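Local structure of putative oxidoreductase (Klebsiella pneumoniae subsp. pneumoniae MGH 78578, 3E82) at residues V71-P76 with K92-D97; V96-T101 with L121-N126; F151-D156 with P182-Q187. The protein probably acts as an NAD(P)-dependent oxidoreductase of the Gfo/Idh/MocA family, its own substrate being unidentified. One frame throughout, in Å; residues are numbered along the deposited sequence.

Overall arrangement
Following the chain, strand 70-73 runs through helix 80-89 into strand 93-96, and interaction 1 closes that loop inside the parallel sheet of the Rossmann domain. Interaction 2 begins on V96 and D97, where interaction 1 ends, and brings strand 121-123 alongside after helix 104-116, so the two loops follow one another and overlap at these two residues rather than nest. V94 O meets S122 N at 2.8 Å, a probable hydrogen bond joining both contacts in one sheet. Interaction 3 opens later, packing helix 176-192 on strand 148-156 of the C-terminal domain. It meets interaction 2 where K98 CD packs on P182 CB; interaction 1 is about 24 Å from it, centre to centre.

Interaction 1: residues V71-P76 with K92-D97; sequences VVIASP and KHVVVD
I73 lays the CD1 end of its side chain across V94, meeting CG1 of that valine at 4.0 Å. The contact follows from the torsions of I73: CG1 is anti to the carbonyl carbon (chi1 -56°), and the extended second torsion (chi2 -176°) lifts CD1 off the sheet on the side of V94. On the same face V71 sends CG2 to K92 CB, 4.0 Å away, while the lysine chain then bends off and gives its NZ to the carbonyl oxygens of H65 and V68. Beneath these side chains the backbones run parallel, 4.8 Å apart at their axes, and alternate donor and acceptor. V71 N binds H93 O at 2.8 Å, V95 N binds V71 O, I73 N binds V95 O, and D97 N closes the series on I73 O at 3.0 Å. The pair is the two-strand part of a beta-alpha-beta crossover in the Rossmann fold: helix 80-89 links the strands and lies against the face of I73 and V94, with H80, L83 and A87 touching them. V72 and V95 occupy the other face, CG2 of V72 lying 4.3 Å from V95 CB. There V72 meets H23 and I27 of helix 17-28, and V95 meets Y302 of helix 300-310. Past the strand ends, D97 CB crowds I73 O at 3.0 Å. The carboxylate of D97 is held from two directions: OD1 is hydrogen-bonded to H23 NE2, and OD2 accepts from water 1 at 2.8 Å, which also donates to S75 O and so ties the two loop ends together.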
ATOM      1  N   VAL B  71       8.073 -38.090  -8.569  1.00 18.48           N
ATOM      2  CA  VAL B  71       6.629 -37.953  -8.447  1.00 17.74           C
ATOM      3  C   VAL B  71       6.252 -36.472  -8.403  1.00 18.59           C
ATOM      4  O   VAL B  71       6.831 -35.707  -7.633  1.00 17.48           O
ATOM      5  CB  VAL B  71       6.124 -38.645  -7.146  1.00 17.96           C
ATOM      6  CG1 VAL B  71       4.655 -38.332  -6.909  1.00 16.87           C
ATOM      7  CG2 VAL B  71       6.335 -40.158  -7.250  1.00 17.06           C
ATOM      8  N   VAL B  72       5.301 -36.071  -9.245  1.00 17.66           N
ATOM      9  CA  VAL B  72       4.815 -34.693  -9.274  1.00 17.69           C
ATOM     10  C   VAL B  72       3.369 -34.751  -8.757  1.00 18.14           C
ATOM     11  O   VAL B  72       2.482 -35.302  -9.412  1.00 17.48           O
ATOM     12  CB  VAL B  72       4.841 -34.100 -10.716  1.00 17.52           C
ATOM     13  CG1 VAL B  72       4.191 -32.723 -10.729  1.00 16.13           C
ATOM     14  CG2 VAL B  72       6.280 -33.998 -11.219  1.00 19.05           C
ATOM     15  N   ILE B  73       3.141 -34.187  -7.578  1.00 18.15           N
ATOM     16  CA  ILE B  73       1.822 -34.215  -6.960  1.00 17.80           C
ATOM     17  C   ILE B  73       0.956 -33.009  -7.304  1.00 18.79           C
ATOM     18  O   ILE B  73       1.230 -31.876  -6.895  1.00 20.13           O
ATOM     19  CB  ILE B  73       1.973 -34.360  -5.445  1.00 17.49           C
ATOM     20  CG1 ILE B  73       2.816 -35.612  -5.158  1.00 19.40           C
ATOM     21  CG2 ILE B  73       0.605 -34.439  -4.771  1.00 16.71           C
ATOM     22  CD1 ILE B  73       2.967 -35.936  -3.696  1.00 20.34           C
ATOM     23  N   ALA B  74      -0.099 -33.276  -8.063  1.00 18.63           N
ATOM     24  CA  ALA B  74      -1.029 -32.247  -8.508  1.00 19.05           C
ATOM     25  C   ALA B  74      -2.468 -32.704  -8.251  1.00 20.02           C
ATOM     26  O   ALA B  74      -3.378 -32.388  -9.012  1.00 20.10           O
ATOM     27  CB  ALA B  74      -0.822 -31.976  -9.996  1.00 17.92           C
ATOM     28  N   SER B  75      -2.647 -33.463  -7.178  1.00 21.77           N
ATOM     29  CA  SER B  75      -3.955 -33.978  -6.777  1.00 22.99           C
ATOM     30  C   SER B  75      -4.555 -32.983  -5.770  1.00 22.60           C
ATOM     31  O   SER B  75      -3.936 -31.959  -5.479  1.00 22.12           O
ATOM     32  CB  SER B  75      -3.768 -35.362  -6.149  1.00 22.45           C
ATOM     33  OG  SER B  75      -2.734 -35.342  -5.179  1.00 22.18           O
ATOM     34  N   PRO B  76      -5.768 -33.257  -5.237  1.00 22.67           N
ATOM     35  CA  PRO B  76      -6.393 -32.345  -4.268  1.00 22.61           C
ATOM     36  C   PRO B  76      -5.487 -31.971  -3.093  1.00 23.79           C
ATOM     37  O   PRO B  76      -4.674 -32.778  -2.642  1.00 24.79           O
ATOM     38  CB  PRO B  76      -7.626 -33.120  -3.811  1.00 23.12           C
ATOM     39  CG  PRO B  76      -8.020 -33.875  -5.052  1.00 23.14           C
ATOM     40  CD  PRO B  76      -6.668 -34.389  -5.542  1.00 23.20           C
ATOM     41  N   LYS B  92      11.219 -42.244  -3.753  1.00 24.13           N
ATOM     42  CA  LYS B  92      11.051 -41.398  -4.936  1.00 22.77           C
ATOM     43  C   LYS B  92      11.339 -39.928  -4.642  1.00 22.11           C
ATOM     44  O   LYS B  92      11.219 -39.477  -3.505  1.00 21.26           O
ATOM     45  CB  LYS B  92       9.621 -41.507  -5.490  1.00 25.33           C
ATOM     46  CG  LYS B  92       9.344 -42.734  -6.365  1.00 28.60           C
ATOM     47  CD  LYS B  92       9.578 -44.036  -5.627  1.00 29.02           C
ATOM     48  CE  LYS B  92       9.060 -45.243  -6.415  1.00 28.93           C
ATOM     49  NZ  LYS B  92       9.903 -45.594  -7.584  1.00 27.31           N
ATOM     50  N   HIS B  93      11.738 -39.193  -5.674  1.00 20.80           N
ATOM     51  CA  HIS B  93      11.982 -37.764  -5.540  1.00 20.48           C
ATOM     52  C   HIS B  93      10.580 -37.177  -5.635  1.00 20.73           C
ATOM     53  O   HIS B  93       9.704 -37.763  -6.288  1.00 19.59           O
ATOM     54  CB  HIS B  93      12.844 -37.252  -6.688  1.00 21.16           C
ATOM     55  CG  HIS B  93      14.244 -37.777  -6.663  1.00 23.56           C
ATOM     56  ND1 HIS B  93      15.120 -37.508  -5.632  1.00 23.01           N
ATOM     57  CD2 HIS B  93      14.908 -38.583  -7.523  1.00 23.56           C
ATOM     58  CE1 HIS B  93      16.265 -38.127  -5.859  1.00 23.58           C
ATOM     59  NE2 HIS B  93      16.163 -38.787  -7.000  1.00 25.86           N
ATOM     60  N   VAL B  94      10.361 -36.028  -5.007  1.00 19.34           N
ATOM     61  CA  VAL B  94       9.029 -35.443  -5.016  1.00 19.16           C
ATOM     62  C   VAL B  94       8.940 -33.943  -5.251  1.00 19.99           C
ATOM     63  O   VAL B  94       9.710 -33.169  -4.692  1.00 19.96           O
ATOM     64  CB  VAL B  94       8.314 -35.734  -3.677  1.00 20.89           C
ATOM     65  CG1 VAL B  94       6.891 -35.190  -3.714  1.00 20.74           C
ATOM     66  CG2 VAL B  94       8.328 -37.230  -3.389  1.00 21.21           C
ATOM     67  N   VAL B  95       7.994 -33.552  -6.101  1.00 18.39           N
ATOM     68  CA  VAL B  95       7.708 -32.152  -6.364  1.00 17.82           C
ATOM     69  C   VAL B  95       6.229 -32.027  -5.978  1.00 19.05           C
ATOM     70  O   VAL B  95       5.385 -32.760  -6.497  1.00 18.37           O
ATOM     71  CB  VAL B  95       7.885 -31.781  -7.850  1.00 18.77           C
ATOM     72  CG1 VAL B  95       7.113 -30.493  -8.162  1.00 16.49           C
ATOM     73  CG2 VAL B  95       9.377 -31.587  -8.159  1.00 16.20           C
ATOM     74  N   VAL B  96       5.930 -31.119  -5.054  1.00 19.05           N
ATOM     75  CA  VAL B  96       4.555 -30.927  -4.592  1.00 18.52           C
ATOM     76  C   VAL B  96       3.977 -29.595  -5.042  1.00 19.06           C
ATOM     77  O   VAL B  96       4.560 -28.537  -4.805  1.00 18.80           O
ATOM     78  CB  VAL B  96       4.469 -30.979  -3.049  1.00 17.77           C
ATOM     79  CG1 VAL B  96       3.001 -31.009  -2.604  1.00 17.08           C
ATOM     80  CG2 VAL B  96       5.235 -32.174  -2.529  1.00 16.76           C
ATOM     81  N   ASP B  97       2.832 -29.661  -5.705  1.00 19.86           N
ATOM     82  CA  ASP B  97       2.137 -28.471  -6.169  1.00 20.69           C
ATOM     83  C   ASP B  97       1.664 -27.739  -4.899  1.00 21.24           C
ATOM     84  O   ASP B  97       1.428 -28.375  -3.873  1.00 18.27           O
ATOM     85  CB  ASP B  97       0.941 -28.907  -7.016  1.00 24.19           C
ATOM     86  CG  ASP B  97       0.402 -27.804  -7.885  1.00 28.41           C
ATOM     87  OD1 ASP B  97       1.161 -27.295  -8.737  1.00 29.96           O
ATOM     88  OD2 ASP B  97      -0.786 -27.451  -7.720  1.00 30.23           O
TER
HETATM   89  O   HOH W   1      -2.579 -29.293  -6.549  1.00 29.69           O

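Interaction 2: residues V96-T101 with L121-N126; sequences VDKPFT and LSVFHN
A short parallel strand pairing at the edge of the Rossmann sheet, V96 against V123, leads here into a mixed apolar and polar contact between the loops that follow the two strands. V96 uses both backbone groups: its N binds S122 O at 2.9 Å, and its O takes F124 N at the same length. Over the ring of F100 lies V123 CG2, a CH-pi contact 3.8 Å from the ring centroid; T101 CG2 lies over the opposite face. F100 CG is anti to its backbone N (chi1 -176°), which brings the ring across V123 and lets CZ reach L121 CD2 at 3.8 Å. V96 CG2 meets the other methyl of that leucine, CD1. A323 of helix 320-339 packs on both F100 and V123. On the far side of the strands, D97 OD1, whose hydrogen bond goes to H23, approaches F124 CD2 to 3.4 Å, with carboxylate and ring planes 32° apart. K98, just before a cis peptide to P99, passes its CD over to H125 ND1 at 3.8 Å and bends at its last two torsions, turning NZ toward F124 O. That bond is weak, at 3.3 Å; NZ also donates to water 2 at 3.0 Å, which donates in turn to N126 OD1, while N126 ND2 is held by Q299 OE1. The sequence D-K-P resembles the E-K-P motif whose lysine lines the nicotinamide and substrate site in relatives; NZ, weakly bonded to F124 O and sharing a water with N126, is placed consistently with such a role.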
ATOM      1  N   VAL B  96       5.930 -31.119  -5.054  1.00 19.05           N
ATOM      2  CA  VAL B  96       4.555 -30.927  -4.592  1.00 18.52           C
ATOM      3  C   VAL B  96       3.977 -29.595  -5.042  1.00 19.06           C
ATOM      4  O   VAL B  96       4.560 -28.537  -4.805  1.00 18.80           O
ATOM      5  CB  VAL B  96       4.469 -30.979  -3.049  1.00 17.77           C
ATOM      6  CG1 VAL B  96       3.001 -31.009  -2.604  1.00 17.08           C
ATOM      7  CG2 VAL B  96       5.235 -32.174  -2.529  1.00 16.76           C
ATOM      8  N   ASP B  97       2.832 -29.661  -5.705  1.00 19.86           N
ATOM      9  CA  ASP B  97       2.137 -28.471  -6.169  1.00 20.69           C
ATOM     10  C   ASP B  97       1.664 -27.739  -4.899  1.00 21.24           C
ATOM     11  O   ASP B  97       1.428 -28.375  -3.873  1.00 18.27           O
ATOM     12  CB  ASP B  97       0.941 -28.907  -7.016  1.00 24.19           C
ATOM     13  CG  ASP B  97       0.402 -27.804  -7.885  1.00 28.41           C
ATOM     14  OD1 ASP B  97       1.161 -27.295  -8.737  1.00 29.96           O
ATOM     15  OD2 ASP B  97      -0.786 -27.451  -7.720  1.00 30.23           O
ATOM     16  N   LYS B  98       1.548 -26.415  -4.939  1.00 19.58           N
ATOM     17  CA  LYS B  98       1.084 -25.707  -3.750  1.00 21.35           C
ATOM     18  C   LYS B  98      -0.358 -26.128  -3.426  1.00 19.96           C
ATOM     19  O   LYS B  98      -1.152 -26.389  -4.327  1.00 19.14           O
ATOM     20  CB  LYS B  98       1.152 -24.186  -3.953  1.00 22.16           C
ATOM     21  CG  LYS B  98       2.571 -23.622  -4.119  1.00 23.25           C
ATOM     22  CD  LYS B  98       2.564 -22.092  -4.085  1.00 24.77           C
ATOM     23  CE  LYS B  98       1.757 -21.490  -5.226  1.00 22.94           C
ATOM     24  NZ  LYS B  98       2.422 -21.704  -6.535  1.00 25.63           N
ATOM     25  N   PRO B  99      -0.709 -26.212  -2.130  1.00 20.33           N
ATOM     26  CA  PRO B  99       0.161 -25.959  -0.983  1.00 19.81           C
ATOM     27  C   PRO B  99       1.025 -27.162  -0.626  1.00 20.58           C
ATOM     28  O   PRO B  99       0.616 -28.314  -0.789  1.00 20.23           O
ATOM     29  CB  PRO B  99      -0.833 -25.637   0.126  1.00 21.90           C
ATOM     30  CG  PRO B  99      -1.950 -26.589  -0.181  1.00 22.23           C
ATOM     31  CD  PRO B  99      -2.105 -26.399  -1.688  1.00 20.68           C
ATOM     32  N   PHE B 100       2.223 -26.870  -0.135  1.00 20.44           N
ATOM     33  CA  PHE B 100       3.183 -27.882   0.287  1.00 20.54           C
ATOM     34  C   PHE B 100       2.446 -28.892   1.179  1.00 20.85           C
ATOM     35  O   PHE B 100       2.346 -30.075   0.854  1.00 20.23           O
ATOM     36  CB  PHE B 100       4.307 -27.189   1.067  1.00 19.05           C
ATOM     37  CG  PHE B 100       5.424 -28.099   1.495  1.00 18.35           C
ATOM     38  CD1 PHE B 100       6.403 -27.635   2.369  1.00 19.32           C
ATOM     39  CD2 PHE B 100       5.493 -29.418   1.053  1.00 18.06           C
ATOM     40  CE1 PHE B 100       7.432 -28.473   2.802  1.00 18.69           C
ATOM     41  CE2 PHE B 100       6.514 -30.258   1.480  1.00 20.00           C
ATOM     42  CZ  PHE B 100       7.483 -29.786   2.356  1.00 18.39           C
ATOM     43  N   THR B 101       1.947 -28.397   2.306  1.00 19.02           N
ATOM     44  CA  THR B 101       1.190 -29.186   3.271  1.00 20.87           C
ATOM     45  C   THR B 101       0.095 -28.261   3.802  1.00 22.86           C
ATOM     46  O   THR B 101       0.001 -27.097   3.390  1.00 22.12           O
ATOM     47  CB  THR B 101       2.064 -29.639   4.465  1.00 21.47           C
ATOM     48  OG1 THR B 101       2.638 -28.489   5.097  1.00 23.44           O
ATOM     49  CG2 THR B 101       3.169 -30.584   4.002  1.00 21.24           C
ATOM     50  N   LEU B 121      13.174 -33.189  -2.388  1.00 17.93           N
ATOM     51  CA  LEU B 121      11.782 -32.798  -2.153  1.00 16.99           C
ATOM     52  C   LEU B 121      11.717 -31.323  -2.502  1.00 17.70           C
ATOM     53  O   LEU B 121      12.573 -30.550  -2.074  1.00 18.06           O
ATOM     54  CB  LEU B 121      11.396 -32.976  -0.683  1.00 13.97           C
ATOM     55  CG  LEU B 121      10.082 -32.315  -0.230  1.00 15.18           C
ATOM     56  CD1 LEU B 121       8.900 -32.884  -0.986  1.00 14.51           C
ATOM     57  CD2 LEU B 121       9.905 -32.528   1.260  1.00 17.89           C
ATOM     58  N   SER B 122      10.717 -30.930  -3.280  1.00 17.44           N
ATOM     59  CA  SER B 122      10.578 -29.523  -3.650  1.00 17.63           C
ATOM     60  C   SER B 122       9.104 -29.142  -3.739  1.00 18.04           C
ATOM     61  O   SER B 122       8.233 -30.011  -3.706  1.00 18.45           O
ATOM     62  CB  SER B 122      11.276 -29.270  -4.990  1.00 17.38           C
ATOM     63  OG  SER B 122      11.327 -27.885  -5.272  1.00 18.00           O
ATOM     64  N   VAL B 123       8.829 -27.844  -3.829  1.00 17.88           N
ATOM     65  CA  VAL B 123       7.463 -27.350  -3.926  1.00 15.91           C
ATOM     66  C   VAL B 123       7.405 -26.472  -5.175  1.00 16.94           C
ATOM     67  O   VAL B 123       8.356 -25.747  -5.469  1.00 17.27           O
ATOM     68  CB  VAL B 123       7.074 -26.526  -2.673  1.00 16.10           C
ATOM     69  CG1 VAL B 123       5.645 -26.010  -2.811  1.00 16.67           C
ATOM     70  CG2 VAL B 123       7.213 -27.391  -1.422  1.00 16.57           C
ATOM     71  N   PHE B 124       6.286 -26.533  -5.892  1.00 16.90           N
ATOM     72  CA  PHE B 124       6.123 -25.801  -7.144  1.00 16.99           C
ATOM     73  C   PHE B 124       5.976 -24.281  -7.034  1.00 17.12           C
ATOM     74  O   PHE B 124       4.925 -23.729  -7.352  1.00 18.09           O
ATOM     75  CB  PHE B 124       4.937 -26.396  -7.929  1.00 17.30           C
ATOM     76  CG  PHE B 124       4.900 -26.017  -9.399  1.00 18.29           C
ATOM     77  CD1 PHE B 124       5.997 -26.255 -10.235  1.00 19.21           C
ATOM     78  CD2 PHE B 124       3.748 -25.471  -9.956  1.00 18.01           C
ATOM     79  CE1 PHE B 124       5.938 -25.952 -11.610  1.00 19.00           C
ATOM     80  CE2 PHE B 124       3.679 -25.164 -11.328  1.00 19.95           C
ATOM     81  CZ  PHE B 124       4.770 -25.403 -12.154  1.00 18.15           C
ATOM     82  N   HIS B 125       7.023 -23.611  -6.564  1.00 17.39           N
ATOM     83  CA  HIS B 125       7.023 -22.149  -6.496  1.00 19.11           C
ATOM     84  C   HIS B 125       7.575 -21.808  -7.870  1.00 18.14           C
ATOM     85  O   HIS B 125       8.779 -21.638  -8.068  1.00 18.75           O
ATOM     86  CB  HIS B 125       7.940 -21.662  -5.382  1.00 17.22           C
ATOM     87  CG  HIS B 125       7.315 -21.744  -4.023  1.00 19.77           C
ATOM     88  ND1 HIS B 125       6.172 -21.048  -3.691  1.00 19.33           N
ATOM     89  CD2 HIS B 125       7.682 -22.416  -2.907  1.00 19.00           C
ATOM     90  CE1 HIS B 125       5.864 -21.285  -2.428  1.00 20.61           C
ATOM     91  NE2 HIS B 125       6.765 -22.111  -1.929  1.00 18.86           N
ATOM     92  N   ASN B 126       6.654 -21.735  -8.818  1.00 19.15           N
ATOM     93  CA  ASN B 126       6.962 -21.530 -10.221  1.00 19.16           C
ATOM     94  C   ASN B 126       6.959 -20.098 -10.731  1.00 20.80           C
ATOM     95  O   ASN B 126       6.974 -19.888 -11.943  1.00 20.58           O
ATOM     96  CB  ASN B 126       5.958 -22.343 -11.042  1.00 19.85           C
ATOM     97  CG  ASN B 126       4.546 -21.786 -10.949  1.00 21.11           C
ATOM     98  OD1 ASN B 126       4.102 -21.363  -9.879  1.00 24.52           O
ATOM     99  ND2 ASN B 126       3.836 -21.787 -12.066  1.00 21.71           N
TER
HETATM  100  O   HOH W   2       1.639 -20.378  -9.092  1.00 34.97           O

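Interaction 3: residues F151-D156 with P182-Q187; sequences FESHFD and PHLIDQ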
ATOM      1  N   PHE B 151       9.295  -1.712  -1.685  1.00 18.14           N
ATOM      2  CA  PHE B 151       9.030  -2.730  -2.703  1.00 16.25           C
ATOM      3  C   PHE B 151       7.554  -3.112  -2.597  1.00 16.67           C
ATOM      4  O   PHE B 151       7.098  -3.596  -1.556  1.00 16.28           O
ATOM      5  CB  PHE B 151       9.917  -3.951  -2.441  1.00 17.08           C
ATOM      6  CG  PHE B 151       9.736  -5.078  -3.433  1.00 18.92           C
ATOM      7  CD1 PHE B 151      10.532  -5.157  -4.576  1.00 17.70           C
ATOM      8  CD2 PHE B 151       8.814  -6.089  -3.194  1.00 15.48           C
ATOM      9  CE1 PHE B 151      10.411  -6.229  -5.453  1.00 17.65           C
ATOM     10  CE2 PHE B 151       8.688  -7.165  -4.068  1.00 15.53           C
ATOM     11  CZ  PHE B 151       9.486  -7.236  -5.193  1.00 14.89           C
ATOM     12  N   GLU B 152       6.804  -2.882  -3.671  1.00 16.87           N
ATOM     13  CA  GLU B 152       5.377  -3.175  -3.676  1.00 16.91           C
ATOM     14  C   GLU B 152       5.009  -4.129  -4.810  1.00 17.66           C
ATOM     15  O   GLU B 152       5.328  -3.880  -5.981  1.00 16.61           O
ATOM     16  CB  GLU B 152       4.586  -1.869  -3.802  1.00 18.18           C
ATOM     17  CG  GLU B 152       3.114  -2.021  -3.511  1.00 19.13           C
ATOM     18  CD  GLU B 152       2.424  -0.694  -3.321  1.00 20.29           C
ATOM     19  OE1 GLU B 152       3.112   0.290  -2.967  1.00 19.68           O
ATOM     20  OE2 GLU B 152       1.190  -0.646  -3.507  1.00 18.85           O
ATOM     21  N   SER B 153       4.323  -5.211  -4.446  1.00 17.54           N
ATOM     22  CA  SER B 153       3.911  -6.252  -5.385  1.00 18.87           C
ATOM     23  C   SER B 153       2.411  -6.496  -5.272  1.00 20.00           C
ATOM     24  O   SER B 153       1.886  -6.707  -4.169  1.00 21.45           O
ATOM     25  CB  SER B 153       4.689  -7.542  -5.084  1.00 17.68           C
ATOM     26  OG  SER B 153       4.312  -8.597  -5.944  1.00 17.87           O
ATOM     27  N   HIS B 154       1.728  -6.481  -6.414  1.00 18.82           N
ATOM     28  CA  HIS B 154       0.279  -6.661  -6.457  1.00 20.00           C
ATOM     29  C   HIS B 154      -0.245  -7.799  -7.319  1.00 21.62           C
ATOM     30  O   HIS B 154       0.351  -8.179  -8.328  1.00 20.26           O
ATOM     31  CB  HIS B 154      -0.421  -5.411  -7.016  1.00 20.16           C
ATOM     32  CG  HIS B 154      -0.422  -4.228  -6.103  1.00 20.09           C
ATOM     33  ND1 HIS B 154      -1.559  -3.484  -5.868  1.00 18.08           N
ATOM     34  CD2 HIS B 154       0.570  -3.633  -5.403  1.00 19.27           C
ATOM     35  CE1 HIS B 154      -1.266  -2.482  -5.058  1.00 20.47           C
ATOM     36  NE2 HIS B 154       0.019  -2.550  -4.762  1.00 21.88           N
ATOM     37  N   PHE B 155      -1.386  -8.322  -6.896  1.00 22.95           N
ATOM     38  CA  PHE B 155      -2.126  -9.304  -7.667  1.00 26.33           C
ATOM     39  C   PHE B 155      -3.532  -8.751  -7.537  1.00 27.03           C
ATOM     40  O   PHE B 155      -4.146  -8.860  -6.482  1.00 25.41           O
ATOM     41  CB  PHE B 155      -2.135 -10.710  -7.091  1.00 28.50           C
ATOM     42  CG  PHE B 155      -3.024 -11.630  -7.876  1.00 32.59           C
ATOM     43  CD1 PHE B 155      -2.549 -12.262  -9.020  1.00 31.61           C
ATOM     44  CD2 PHE B 155      -4.378 -11.745  -7.562  1.00 33.48           C
ATOM     45  CE1 PHE B 155      -3.405 -12.984  -9.845  1.00 33.15           C
ATOM     46  CE2 PHE B 155      -5.244 -12.467  -8.386  1.00 34.14           C
ATOM     47  CZ  PHE B 155      -4.754 -13.086  -9.528  1.00 33.08           C
ATOM     48  N   ASP B 156      -4.034  -8.137  -8.597  1.00 29.59           N
ATOM     49  CA  ASP B 156      -5.364  -7.551  -8.551  1.00 32.57           C
ATOM     50  C   ASP B 156      -6.136  -7.856  -9.820  1.00 33.14           C
ATOM     51  O   ASP B 156      -5.566  -7.973 -10.903  1.00 34.81           O
ATOM     52  CB  ASP B 156      -5.279  -6.024  -8.378  1.00 34.15           C
ATOM     53  CG  ASP B 156      -4.523  -5.604  -7.112  1.00 38.99           C
ATOM     54  OD1 ASP B 156      -4.469  -6.408  -6.155  1.00 42.82           O
ATOM     55  OD2 ASP B 156      -3.995  -4.465  -7.063  1.00 35.60           O
ATOM     56  N   PRO B 182       1.140 -16.670  -1.683  1.00 18.84           N
ATOM     57  CA  PRO B 182       2.376 -17.447  -1.840  1.00 18.01           C
ATOM     58  C   PRO B 182       3.417 -16.980  -2.859  1.00 17.94           C
ATOM     59  O   PRO B 182       4.589 -16.855  -2.507  1.00 18.88           O
ATOM     60  CB  PRO B 182       1.858 -18.857  -2.126  1.00 18.81           C
ATOM     61  CG  PRO B 182       0.642 -18.917  -1.252  1.00 17.40           C
ATOM     62  CD  PRO B 182      -0.020 -17.573  -1.539  1.00 17.88           C
ATOM     63  N   HIS B 183       3.025 -16.707  -4.103  1.00 17.83           N
ATOM     64  CA  HIS B 183       4.031 -16.280  -5.076  1.00 19.06           C
ATOM     65  C   HIS B 183       4.538 -14.863  -4.795  1.00 18.90           C
ATOM     66  O   HIS B 183       5.695 -14.542  -5.067  1.00 17.59           O
ATOM     67  CB  HIS B 183       3.509 -16.388  -6.515  1.00 21.29           C
ATOM     68  CG  HIS B 183       2.596 -15.276  -6.923  1.00 23.16           C
ATOM     69  ND1 HIS B 183       1.314 -15.143  -6.435  1.00 24.67           N
ATOM     70  CD2 HIS B 183       2.783 -14.239  -7.775  1.00 26.34           C
ATOM     71  CE1 HIS B 183       0.750 -14.073  -6.970  1.00 25.25           C
ATOM     72  NE2 HIS B 183       1.620 -13.507  -7.787  1.00 25.13           N
ATOM     73  N   LEU B 184       3.665 -14.029  -4.239  1.00 18.78           N
ATOM     74  CA  LEU B 184       4.023 -12.657  -3.885  1.00 18.76           C
ATOM     75  C   LEU B 184       5.089 -12.712  -2.787  1.00 17.72           C
ATOM     76  O   LEU B 184       6.095 -11.996  -2.832  1.00 15.51           O
ATOM     77  CB  LEU B 184       2.778 -11.919  -3.374  1.00 17.34           C
ATOM     78  CG  LEU B 184       2.091 -10.889  -4.281  1.00 21.76           C
ATOM     79  CD1 LEU B 184       2.150 -11.313  -5.729  1.00 20.25           C
ATOM     80  CD2 LEU B 184       0.658 -10.674  -3.820  1.00 20.84           C
ATOM     81  N   ILE B 185       4.856 -13.571  -1.798  1.00 16.11           N
ATOM     82  CA  ILE B 185       5.791 -13.735  -0.688  1.00 16.16           C
ATOM     83  C   ILE B 185       7.111 -14.351  -1.150  1.00 15.24           C
ATOM     84  O   ILE B 185       8.186 -13.828  -0.862  1.00 14.43           O
ATOM     85  CB  ILE B 185       5.211 -14.653   0.407  1.00 16.26           C
ATOM     86  CG1 ILE B 185       3.959 -14.023   1.014  1.00 15.16           C
ATOM     87  CG2 ILE B 185       6.267 -14.910   1.487  1.00 15.06           C
ATOM     88  CD1 ILE B 185       3.125 -15.017   1.800  1.00 16.52           C
ATOM     89  N   ASP B 186       7.022 -15.461  -1.872  1.00 14.71           N
ATOM     90  CA  ASP B 186       8.212 -16.163  -2.342  1.00 17.12           C
ATOM     91  C   ASP B 186       9.184 -15.245  -3.079  1.00 16.89           C
ATOM     92  O   ASP B 186      10.384 -15.302  -2.833  1.00 16.92           O
ATOM     93  CB  ASP B 186       7.819 -17.341  -3.248  1.00 16.67           C
ATOM     94  CG  ASP B 186       9.002 -18.203  -3.622  1.00 15.93           C
ATOM     95  OD1 ASP B 186       9.692 -18.689  -2.703  1.00 17.22           O
ATOM     96  OD2 ASP B 186       9.242 -18.397  -4.831  1.00 17.35           O
ATOM     97  N   GLN B 187       8.666 -14.418  -3.983  1.00 16.18           N
ATOM     98  CA  GLN B 187       9.500 -13.478  -4.734  1.00 17.36           C
ATOM     99  C   GLN B 187      10.193 -12.501  -3.785  1.00 16.92           C
ATOM    100  O   GLN B 187      11.380 -12.206  -3.941  1.00 16.70           O
ATOM    101  CB  GLN B 187       8.655 -12.706  -5.765  1.00 16.86           C
ATOM    102  CG  GLN B 187       8.251 -13.538  -6.978  1.00 14.14           C
ATOM    103  CD  GLN B 187       7.154 -12.896  -7.835  1.00 18.61           C
ATOM    104  OE1 GLN B 187       6.489 -11.943  -7.416  1.00 18.65           O
ATOM    105  NE2 GLN B 187       6.948 -13.438  -9.037  1.00 16.52           N
TER
HETATM  106  O   HOH W   3       6.340 -10.328  -5.065  1.00 18.65           O
HETATM  107  O   HOH W   4       0.581 -10.992  -8.979  1.00 25.70           O
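The rings of F155 and H183 approach at a slant, F155 CD1 standing 4.3 Å from H183 CE1, and water 4 lies in plane at the edge of both. One face of the H183 ring is backed by L184 CG. The motif is a helix packed against a sheet in the C-terminal alpha/beta domain: residues 182-187 of helix 176-192 run nearly antiparallel to residues 151-156 of strand 148-156, the axes of these segments 9.1 Å apart. A helix histidine borders the active site in several relatives, and the position of H183, with P182 beside it touching K98, is consistent with that. Water 4 takes the place of a direct polar bond between the segments, donating to H154 O at 2.9 Å and lying 3.0 Å from H183 NE2. At the centre L184 packs against the strand, its CD1 3.5 Å from S153 OG, while CD2 turns to F155 CB. H154 leaves the strand on the side away from the helix, and its ring is fixed in rotation by carboxylate oxygens lying in its plane at both nitrogens: NE2 donates to E152 OE2 at 2.6 Å, meeting the anti lone pair, and ND1 donates to D156 OD2. Such a pairing would favour a positively charged imidazole. R240, just before strand 241-245, binds S153 OG through NH1 and Q187 OE1 through NH2; Q187 NE2 goes to R127 O. S153 OG also donates to water 3 at 2.8 Å, and that water donates to L184 O and, at 2.9 Å, to Q187 OE1.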